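Local atomic coordinates of transcriptional regulator (Bacillus halodurans, PDB entry 1Z4E), a protein that has a GNAT fold and probably acts as an acyltransferase, although it is named a transcriptional regulator. Residues Val72-Tyr77 / Lys115-His120; Trp109-Ala114 / His120-Thr125; Thr126-Pro131 / Ser145-Lys150. All blocks are in the same frame, centred on the assembly; numbering follows the deposited sequence.

Contact 1: Val72-Tyr77 / Lys115-His120; sequences VTFTPY and KERGCH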
loop_
_atom_site.group_PDB
_atom_site.type_symbol
_atom_site.label_atom_id
_atom_site.label_comp_id
_atom_site.label_asym_id
_atom_site.label_seq_id
_atom_site.Cartn_x
_atom_site.Cartn_y
_atom_site.Cartn_z
ATOM N N VAL A 72 -0.807 -9.666 -2.195
ATOM C CA VAL A 72 -0.952 -9.156 -0.845
ATOM C C VAL A 72 0.445 -8.885 -0.297
ATOM O O VAL A 72 1.371 -9.684 -0.497
ATOM C CB VAL A 72 -1.729 -10.151 0.052
ATOM C CG1 VAL A 72 -0.956 -11.457 0.186
ATOM C CG2 VAL A 72 -1.996 -9.524 1.422
ATOM N N THR A 73 0.599 -7.734 0.353
ATOM C CA THR A 73 1.878 -7.318 0.917
ATOM C C THR A 73 1.709 -7.002 2.404
ATOM O O THR A 73 0.800 -6.259 2.790
ATOM C CB THR A 73 2.407 -6.060 0.203
ATOM O OG1 THR A 73 1.593 -4.936 0.558
ATOM C CG2 THR A 73 2.341 -6.232 -1.297
ATOM N N PHE A 74 2.586 -7.572 3.227
ATOM C CA PHE A 74 2.554 -7.380 4.675
ATOM C C PHE A 74 3.692 -6.431 5.002
ATOM O O PHE A 74 4.851 -6.733 4.725
ATOM C CB PHE A 74 2.756 -8.725 5.372
ATOM C CG PHE A 74 1.834 -9.796 4.876
ATOM C CD1 PHE A 74 0.483 -9.773 5.196
ATOM C CD2 PHE A 74 2.313 -10.814 4.054
ATOM C CE1 PHE A 74 -0.387 -10.750 4.700
ATOM C CE2 PHE A 74 1.458 -11.793 3.555
ATOM C CZ PHE A 74 0.106 -11.762 3.876
ATOM N N THR A 75 3.361 -5.293 5.602
ATOM C CA THR A 75 4.358 -4.259 5.884
ATOM C C THR A 75 4.246 -3.631 7.278
ATOM O O THR A 75 3.149 -3.417 7.781
ATOM C CB THR A 75 4.207 -3.114 4.841
ATOM O OG1 THR A 75 4.195 -3.678 3.524
ATOM C CG2 THR A 75 5.349 -2.097 4.952
ATOM N N PRO A 76 5.393 -3.338 7.921
ATOM C CA PRO A 76 5.359 -2.718 9.251
ATOM C C PRO A 76 5.269 -1.199 9.103
ATOM O O PRO A 76 5.815 -0.631 8.158
ATOM C CB PRO A 76 6.688 -3.147 9.868
ATOM C CG PRO A 76 7.609 -3.189 8.670
ATOM C CD PRO A 76 6.740 -3.867 7.619
ATOM N N TYR A 77 4.573 -0.557 10.034
ATOM C CA TYR A 77 4.414 0.892 10.054
ATOM C C TYR A 77 4.531 1.323 11.519
ATOM O O TYR A 77 4.404 0.495 12.420
ATOM C CB TYR A 77 3.026 1.290 9.534
ATOM C CG TYR A 77 2.748 0.888 8.104
ATOM C CD1 TYR A 77 3.036 1.744 7.040
ATOM C CD2 TYR A 77 2.196 -0.355 7.817
ATOM C CE1 TYR A 77 2.769 1.360 5.710
ATOM C CE2 TYR A 77 1.932 -0.745 6.518
ATOM C CZ TYR A 77 2.213 0.108 5.470
ATOM O OH TYR A 77 1.910 -0.307 4.194
ATOM N N LYS A 115 -4.094 -11.956 9.313
ATOM C CA LYS A 115 -4.232 -12.117 10.760
ATOM C C LYS A 115 -3.115 -13.035 11.256
ATOM O O LYS A 115 -2.490 -12.770 12.289
ATOM C CB LYS A 115 -5.593 -12.727 11.116
ATOM C CG LYS A 115 -6.783 -11.821 10.850
ATOM C CD LYS A 115 -8.078 -12.554 11.150
ATOM C CE LYS A 115 -9.303 -11.684 10.905
ATOM N NZ LYS A 115 -10.551 -12.472 11.130
ATOM N N GLU A 116 -2.870 -14.112 10.512
ATOM C CA GLU A 116 -1.813 -15.065 10.855
ATOM C C GLU A 116 -0.458 -14.370 10.956
ATOM O O GLU A 116 0.350 -14.699 11.826
ATOM C CB GLU A 116 -1.716 -16.163 9.793
ATOM C CG GLU A 116 -2.703 -17.300 9.943
ATOM C CD GLU A 116 -2.775 -18.164 8.693
ATOM O OE1 GLU A 116 -1.774 -18.216 7.943
ATOM O OE2 GLU A 116 -3.828 -18.794 8.462
ATOM N N ARG A 117 -0.213 -13.422 10.053
ATOM C CA ARG A 117 1.047 -12.679 10.025
ATOM C C ARG A 117 1.124 -11.610 11.110
ATOM O O ARG A 117 2.137 -10.924 11.236
ATOM C CB ARG A 117 1.244 -11.995 8.668
ATOM C CG ARG A 117 1.400 -12.927 7.492
ATOM C CD ARG A 117 2.638 -13.796 7.611
ATOM N NE ARG A 117 2.744 -14.687 6.463
ATOM C CZ ARG A 117 3.377 -14.394 5.330
ATOM N NH1 ARG A 117 3.990 -13.226 5.176
ATOM N NH2 ARG A 117 3.377 -15.271 4.338
ATOM N N GLY A 118 0.054 -11.451 11.879
ATOM C CA GLY A 118 0.065 -10.456 12.937
ATOM C C GLY A 118 -0.321 -9.044 12.517
ATOM O O GLY A 118 -0.036 -8.086 13.238
ATOM N N CYS A 119 -0.958 -8.904 11.356
ATOM C CA CYS A 119 -1.392 -7.592 10.875
ATOM C C CYS A 119 -2.613 -7.136 11.665
ATOM O O CYS A 119 -3.460 -7.953 12.022
ATOM C CB CYS A 119 -1.758 -7.666 9.391
ATOM S SG CYS A 119 -0.361 -8.026 8.334
ATOM N N HIS A 120 -2.711 -5.839 11.938
ATOM C CA HIS A 120 -3.854 -5.339 12.684
ATOM C C HIS A 120 -4.919 -4.715 11.793
ATOM O O HIS A 120 -6.014 -4.379 12.249
ATOM C CB HIS A 120 -3.395 -4.363 13.767
ATOM C CG HIS A 120 -2.560 -5.012 14.827
ATOM N ND1 HIS A 120 -2.692 -6.344 15.161
ATOM C CD2 HIS A 120 -1.592 -4.518 15.635
ATOM C CE1 HIS A 120 -1.843 -6.641 16.127
ATOM N NE2 HIS A 120 -1.163 -5.551 16.433
#

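Contact 2: Trp109-Ala114 / His120-Thr125; sequences WAIERA and HLIQLT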
loop_
_atom_site.group_PDB
_atom_site.type_symbol
_atom_site.label_atom_id
_atom_site.label_comp_id
_atom_site.label_asym_id
_atom_site.label_seq_id
_atom_site.Cartn_x
_atom_site.Cartn_y
_atom_site.Cartn_z
ATOM N N TRP A 109 -9.522 -15.502 2.361
ATOM C CA TRP A 109 -8.324 -16.312 2.575
ATOM C C TRP A 109 -7.146 -15.385 2.878
ATOM O O TRP A 109 -6.367 -15.617 3.812
ATOM C CB TRP A 109 -8.021 -17.127 1.316
ATOM C CG TRP A 109 -6.984 -18.192 1.500
ATOM C CD1 TRP A 109 -7.200 -19.498 1.840
ATOM C CD2 TRP A 109 -5.570 -18.053 1.320
ATOM N NE1 TRP A 109 -6.006 -20.181 1.874
ATOM C CE2 TRP A 109 -4.992 -19.318 1.558
ATOM C CE3 TRP A 109 -4.737 -16.982 0.976
ATOM C CZ2 TRP A 109 -3.614 -19.542 1.463
ATOM C CZ3 TRP A 109 -3.367 -17.205 0.881
ATOM C CH2 TRP A 109 -2.821 -18.476 1.123
ATOM N N ALA A 110 -7.023 -14.328 2.082
ATOM C CA ALA A 110 -5.951 -13.351 2.255
ATOM C C ALA A 110 -6.055 -12.658 3.610
ATOM O O ALA A 110 -5.040 -12.385 4.251
ATOM C CB ALA A 110 -6.000 -12.317 1.131
ATOM N N ILE A 111 -7.279 -12.364 4.036
ATOM C CA ILE A 111 -7.502 -11.713 5.326
ATOM C C ILE A 111 -7.055 -12.611 6.479
ATOM O O ILE A 111 -6.461 -12.136 7.448
ATOM C CB ILE A 111 -8.987 -11.353 5.523
ATOM C CG1 ILE A 111 -9.384 -10.247 4.545
ATOM C CG2 ILE A 111 -9.234 -10.923 6.964
ATOM C CD1 ILE A 111 -10.850 -9.883 4.602
ATOM N N GLU A 112 -7.351 -13.905 6.387
ATOM C CA GLU A 112 -6.937 -14.830 7.438
ATOM C C GLU A 112 -5.421 -14.931 7.449
ATOM O O GLU A 112 -4.798 -15.073 8.502
ATOM C CB GLU A 112 -7.553 -16.213 7.214
ATOM C CG GLU A 112 -9.019 -16.255 7.587
ATOM C CD GLU A 112 -9.255 -15.694 8.979
ATOM O OE1 GLU A 112 -8.607 -16.199 9.924
ATOM O OE2 GLU A 112 -10.075 -14.752 9.123
ATOM N N ARG A 113 -4.840 -14.864 6.259
ATOM C CA ARG A 113 -3.395 -14.917 6.087
ATOM C C ARG A 113 -2.795 -13.720 6.832
ATOM O O ARG A 113 -1.833 -13.865 7.589
ATOM C CB ARG A 113 -3.066 -14.829 4.594
ATOM C CG ARG A 113 -1.595 -14.959 4.232
ATOM C CD ARG A 113 -1.232 -16.394 3.928
ATOM N NE ARG A 113 0.030 -16.505 3.196
ATOM C CZ ARG A 113 0.643 -17.661 2.954
ATOM N NH1 ARG A 113 0.106 -18.795 3.387
ATOM N NH2 ARG A 113 1.788 -17.686 2.285
ATOM N N ALA A 114 -3.380 -12.544 6.618
ATOM C CA ALA A 114 -2.924 -11.315 7.267
ATOM C C ALA A 114 -2.990 -11.426 8.789
ATOM O O ALA A 114 -2.054 -11.021 9.479
ATOM C CB ALA A 114 -3.759 -10.129 6.798
ATOM N N HIS A 120 -2.711 -5.839 11.938
ATOM C CA HIS A 120 -3.854 -5.339 12.684
ATOM C C HIS A 120 -4.919 -4.715 11.793
ATOM O O HIS A 120 -6.014 -4.379 12.249
ATOM C CB HIS A 120 -3.395 -4.363 13.767
ATOM C CG HIS A 120 -2.560 -5.012 14.827
ATOM N ND1 HIS A 120 -2.692 -6.344 15.161
ATOM C CD2 HIS A 120 -1.592 -4.518 15.635
ATOM C CE1 HIS A 120 -1.843 -6.641 16.127
ATOM N NE2 HIS A 120 -1.163 -5.551 16.433
ATOM N N LEU A 121 -4.604 -4.554 10.519
ATOM C CA LEU A 121 -5.590 -4.034 9.587
ATOM C C LEU A 121 -5.241 -4.456 8.170
ATOM O O LEU A 121 -4.087 -4.758 7.854
ATOM C CB LEU A 121 -5.718 -2.510 9.702
ATOM C CG LEU A 121 -4.692 -1.526 9.156
ATOM C CD1 LEU A 121 -4.738 -1.519 7.637
ATOM C CD2 LEU A 121 -5.022 -0.133 9.684
ATOM N N ILE A 122 -6.257 -4.533 7.329
ATOM C CA ILE A 122 -6.037 -4.894 5.948
ATOM C C ILE A 122 -6.620 -3.737 5.147
ATOM O O ILE A 122 -7.613 -3.125 5.555
ATOM C CB ILE A 122 -6.689 -6.273 5.625
ATOM C CG1 ILE A 122 -6.383 -6.669 4.182
ATOM C CG2 ILE A 122 -8.169 -6.238 5.896
ATOM C CD1 ILE A 122 -6.529 -8.161 3.932
ATOM N N GLN A 123 -5.972 -3.400 4.037
ATOM C CA GLN A 123 -6.404 -2.279 3.218
ATOM C C GLN A 123 -6.193 -2.524 1.736
ATOM O O GLN A 123 -5.457 -3.435 1.334
ATOM C CB GLN A 123 -5.625 -1.027 3.623
ATOM C CG GLN A 123 -4.118 -1.276 3.694
ATOM C CD GLN A 123 -3.315 -0.048 4.110
ATOM O OE1 GLN A 123 -3.782 0.782 4.889
ATOM N NE2 GLN A 123 -2.091 0.055 3.603
ATOM N N LEU A 124 -6.858 -1.707 0.930
ATOM C CA LEU A 124 -6.738 -1.778 -0.517
ATOM C C LEU A 124 -7.438 -0.569 -1.114
ATOM O O LEU A 124 -8.197 0.124 -0.424
ATOM C CB LEU A 124 -7.384 -3.052 -1.075
ATOM C CG LEU A 124 -8.915 -3.086 -1.117
ATOM C CD1 LEU A 124 -9.376 -3.805 -2.363
ATOM C CD2 LEU A 124 -9.448 -3.758 0.125
ATOM N N THR A 125 -7.171 -0.324 -2.393
ATOM C CA THR A 125 -7.781 0.779 -3.126
ATOM C C THR A 125 -8.437 0.153 -4.342
ATOM O O THR A 125 -7.850 -0.717 -4.981
ATOM C CB THR A 125 -6.737 1.818 -3.606
ATOM O OG1 THR A 125 -5.629 1.152 -4.225
ATOM C CG2 THR A 125 -6.231 2.642 -2.440
#

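Contact 3: Thr126-Pro131 / Ser145-Lys150; sequences TDKQRP and SHEGLK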
loop_
_atom_site.group_PDB
_atom_site.type_symbol
_atom_site.label_atom_id
_atom_site.label_comp_id
_atom_site.label_asym_id
_atom_site.label_seq_id
_atom_site.Cartn_x
_atom_site.Cartn_y
_atom_site.Cartn_z
ATOM N N THR A 126 -9.660 0.573 -4.639
ATOM C CA THR A 126 -10.384 0.040 -5.785
ATOM C C THR A 126 -10.757 1.194 -6.693
ATOM O O THR A 126 -11.198 2.240 -6.226
ATOM C CB THR A 126 -11.661 -0.694 -5.356
ATOM O OG1 THR A 126 -12.482 0.185 -4.575
ATOM C CG2 THR A 126 -11.305 -1.915 -4.536
ATOM N N ASP A 127 -10.576 0.989 -7.995
ATOM C CA ASP A 127 -10.860 2.025 -8.979
ATOM C C ASP A 127 -12.319 2.448 -8.950
ATOM O O ASP A 127 -13.213 1.609 -8.998
ATOM C CB ASP A 127 -10.494 1.530 -10.378
ATOM C CG ASP A 127 -10.325 2.668 -11.364
ATOM O OD1 ASP A 127 -11.313 3.388 -11.619
ATOM O OD2 ASP A 127 -9.199 2.841 -11.868
ATOM N N LYS A 128 -12.549 3.755 -8.873
ATOM C CA LYS A 128 -13.903 4.294 -8.842
ATOM C C LYS A 128 -14.678 4.000 -10.125
ATOM O O LYS A 128 -15.890 4.197 -10.178
ATOM C CB LYS A 128 -13.864 5.806 -8.592
ATOM C CG LYS A 128 -13.333 6.187 -7.211
ATOM C CD LYS A 128 -13.333 7.696 -7.003
ATOM C CE LYS A 128 -12.846 8.062 -5.608
ATOM N NZ LYS A 128 -12.834 9.541 -5.368
ATOM N N GLN A 129 -13.986 3.533 -11.160
ATOM C CA GLN A 129 -14.660 3.217 -12.416
ATOM C C GLN A 129 -15.292 1.830 -12.392
ATOM O O GLN A 129 -16.015 1.455 -13.316
ATOM C CB GLN A 129 -13.695 3.344 -13.599
ATOM C CG GLN A 129 -13.294 4.781 -13.890
ATOM C CD GLN A 129 -14.495 5.727 -13.933
ATOM O OE1 GLN A 129 -15.425 5.543 -14.724
ATOM N NE2 GLN A 129 -14.475 6.746 -13.076
ATOM N N ARG A 130 -15.014 1.068 -11.338
ATOM C CA ARG A 130 -15.602 -0.260 -11.184
ATOM C C ARG A 130 -16.808 -0.037 -10.272
ATOM O O ARG A 130 -16.677 0.056 -9.050
ATOM C CB ARG A 130 -14.618 -1.228 -10.521
ATOM C CG ARG A 130 -13.309 -1.456 -11.276
ATOM C CD ARG A 130 -12.364 -2.318 -10.426
ATOM N NE ARG A 130 -11.034 -2.479 -11.012
ATOM C CZ ARG A 130 -10.761 -3.255 -12.058
ATOM N NH1 ARG A 130 -11.726 -3.951 -12.645
ATOM N NH2 ARG A 130 -9.523 -3.335 -12.518
ATOM N N PRO A 131 -18.007 0.037 -10.858
ATOM C CA PRO A 131 -19.238 0.261 -10.095
ATOM C C PRO A 131 -19.527 -0.706 -8.947
ATOM O O PRO A 131 -19.908 -0.280 -7.858
ATOM C CB PRO A 131 -20.317 0.213 -11.176
ATOM C CG PRO A 131 -19.771 -0.807 -12.130
ATOM C CD PRO A 131 -18.316 -0.387 -12.237
ATOM N N SER A 145 -13.184 4.595 4.010
ATOM C CA SER A 145 -12.820 5.743 4.823
ATOM C C SER A 145 -11.825 6.711 4.194
ATOM O O SER A 145 -11.748 7.871 4.605
ATOM C CB SER A 145 -12.246 5.240 6.147
ATOM O OG SER A 145 -11.130 4.389 5.903
ATOM N N HIS A 146 -11.077 6.242 3.198
ATOM C CA HIS A 146 -10.041 7.057 2.568
ATOM C C HIS A 146 -10.201 7.286 1.067
ATOM O O HIS A 146 -10.935 6.572 0.383
ATOM C CB HIS A 146 -8.666 6.402 2.801
ATOM C CG HIS A 146 -8.210 6.422 4.230
ATOM N ND1 HIS A 146 -8.954 5.885 5.261
ATOM C CD2 HIS A 146 -7.073 6.896 4.795
ATOM C CE1 HIS A 146 -8.295 6.030 6.398
ATOM N NE2 HIS A 146 -7.151 6.640 6.144
ATOM N N GLU A 147 -9.500 8.301 0.573
ATOM C CA GLU A 147 -9.475 8.611 -0.851
ATOM C C GLU A 147 -8.224 7.891 -1.348
ATOM O O GLU A 147 -7.179 7.959 -0.697
ATOM C CB GLU A 147 -9.297 10.114 -1.096
ATOM C CG GLU A 147 -10.532 10.967 -0.861
ATOM C CD GLU A 147 -11.659 10.649 -1.822
ATOM O OE1 GLU A 147 -11.412 9.973 -2.845
ATOM O OE2 GLU A 147 -12.795 11.087 -1.555
ATOM N N GLY A 148 -8.340 7.191 -2.477
ATOM C CA GLY A 148 -7.205 6.481 -3.049
ATOM C C GLY A 148 -6.583 7.358 -4.120
ATOM O O GLY A 148 -7.125 7.492 -5.220
ATOM N N LEU A 149 -5.443 7.961 -3.789
ATOM C CA LEU A 149 -4.741 8.865 -4.697
ATOM C C LEU A 149 -3.599 8.189 -5.451
ATOM O O LEU A 149 -2.791 7.464 -4.861
ATOM C CB LEU A 149 -4.201 10.056 -3.901
ATOM C CG LEU A 149 -5.259 10.913 -3.194
ATOM C CD1 LEU A 149 -4.669 11.591 -1.970
ATOM C CD2 LEU A 149 -5.806 11.943 -4.171
ATOM N N LYS A 150 -3.534 8.433 -6.759
ATOM C CA LYS A 150 -2.483 7.855 -7.593
ATOM C C LYS A 150 -1.854 8.923 -8.485
ATOM O O LYS A 150 -2.512 9.895 -8.862
ATOM C CB LYS A 150 -3.046 6.759 -8.502
ATOM C CG LYS A 150 -3.982 5.760 -7.845
ATOM C CD LYS A 150 -3.255 4.706 -7.052
ATOM C CE LYS A 150 -4.219 3.589 -6.652
ATOM N NZ LYS A 150 -3.599 2.677 -5.664
#

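Contact 1: Val72-Tyr77 / Lys115-His120
The phenyl ring of Phe-74 turns one face to the aliphatic part of Arg-117, whose CG sits 3.8 Å from the ring centroid and only 4° off the ring normal, a CH-pi contact over the middle of that face. Beyond CG the arginine chain bends (chi2 -63°), and this turn brings the guanidinium past the CD2-CE2 edge, on the same side of the ring as CG, with Arg-117 NH1 3.1 Å from Phe-74 CD2. The two planes are 48° apart, so the group is tilted against the ring, not stacked on it. Its charge is met by a salt bridge from NH2 to Glu-56. At the ring edge comes Cys-119, its SG 3.7 Å from Phe-74 CD1 and near the ring plane, a sulfur-aromatic contact. Between these two residues Gly-118 closes off the C-terminal end of helix 102-116 in a Schellman motif: phi is positive, Gly-118 N bonds to Lys-115 O at 2.9 Å, and Cys-119 N probably bonds to Ala-114 O at 3.0 Å. That reversal lets its two neighbours both face strand 65-76, central in the GNAT sheet. Arg-113, Ala-114 and Ala-86 of strand 84-93 also touch Phe-74.

Contact 2: Trp109-Ala114 / His120-Thr125
With CG1 anti to the backbone N (chi1 -177°) and the chain continuing extended, Ile-122 reaches out from the strand and delivers its terminal CD1 to the helix. Ile-111 turns its CG1 anti to its own carbonyl carbon (chi1 -68°), which sets that methylene where the strand residue arrives. The two side chains meet at about a right angle, Ile-122 CD1 lying 3.6 Å from Ile-111 CG1 and 3.9 Å from Ile-111 CA. The methyl therefore rests against the root of the helix side chain as well as its branch. A turn further along the helix, Ala-114 CB, which points toward the strand, is 4.4 Å from the same CD1, a looser approach. No hydrogen bond crosses between the segments; the side chains that meet are aliphatic and buried. Phe-142 touches both isoleucines, while Ile-88 of strand 84-93 packs on Ile-122; residues 121-125 also pair with an antiparallel strand of the second subunit. The axes of 109-114 and 121-125 approach to 9.1 Å at 137°, helix packed over sheet in the beta-alpha-beta unit 84-93, 102-116, 119-127 of the GNAT fold.

Contact 3: Thr126-Pro131 / Ser145-Lys150
Lys-128 and Glu-147 make the direct link between the segments, the second of which starts at Ser-145. There Ser-145 OG lies at the edge of the His-146 ring, in its plane, hydrogen-bonded to ND1 at 2.7 Å where the chain turns its corner. In Glu-147 CB points away from residues 126-131, but a bend at chi2 (-64°) returns the carboxylate, and OE1 accepts a hydrogen bond from Lys-128 NZ at 2.9 Å on its syn lone pair, in a salt bridge. The lysine comes extended beyond CG from the type I turn Asp-127 to Arg-130, braced by an Asx turn, Asp-127 OD1 accepting from Gln-129 N at 2.7 Å. With an alanine instead of Glu-147, the ammonium would probably lose its acidic mate and, though still bonded to Ala-144 O of the second subunit, be freer to swing. Residues 146-150, like Thr-126 and Asp-127, pair in an antiparallel ladder with the second subunit, and Lys-150 NZ hydrogen-bonds to Thr-125 OG1 and to Gln-123 OE1 of that subunit. The salt bridge, resting on one carboxylate oxygen, joins the turn after strand 119-127 to strand 143-152 beside the dimer interface, where the ammonium bonds to both subunits.

Overall arrangement
From the N terminus, strand 65-76 enters contact 1 first, and the chain then runs through strand 84-93 and helix 102-116 before residues 115-120 close that loop. Contact 2 opens inside it, at 109-114, and closes beyond it at 120-125, so the two cross along the sequence and share His-120. Their centres are about 7 Å apart. Together they fix the helix to the central sheet and to strand 119-127, outermost within this chain. Contact 3 follows in series, closing the loop around helix 133-140; its centre is about 17 Å from that of contact 2, yet the two meet where Thr-125 CG2 packs on Gly-148 CA at 4.0 Å. All three draw on strand 119-127 and reach the second subunit.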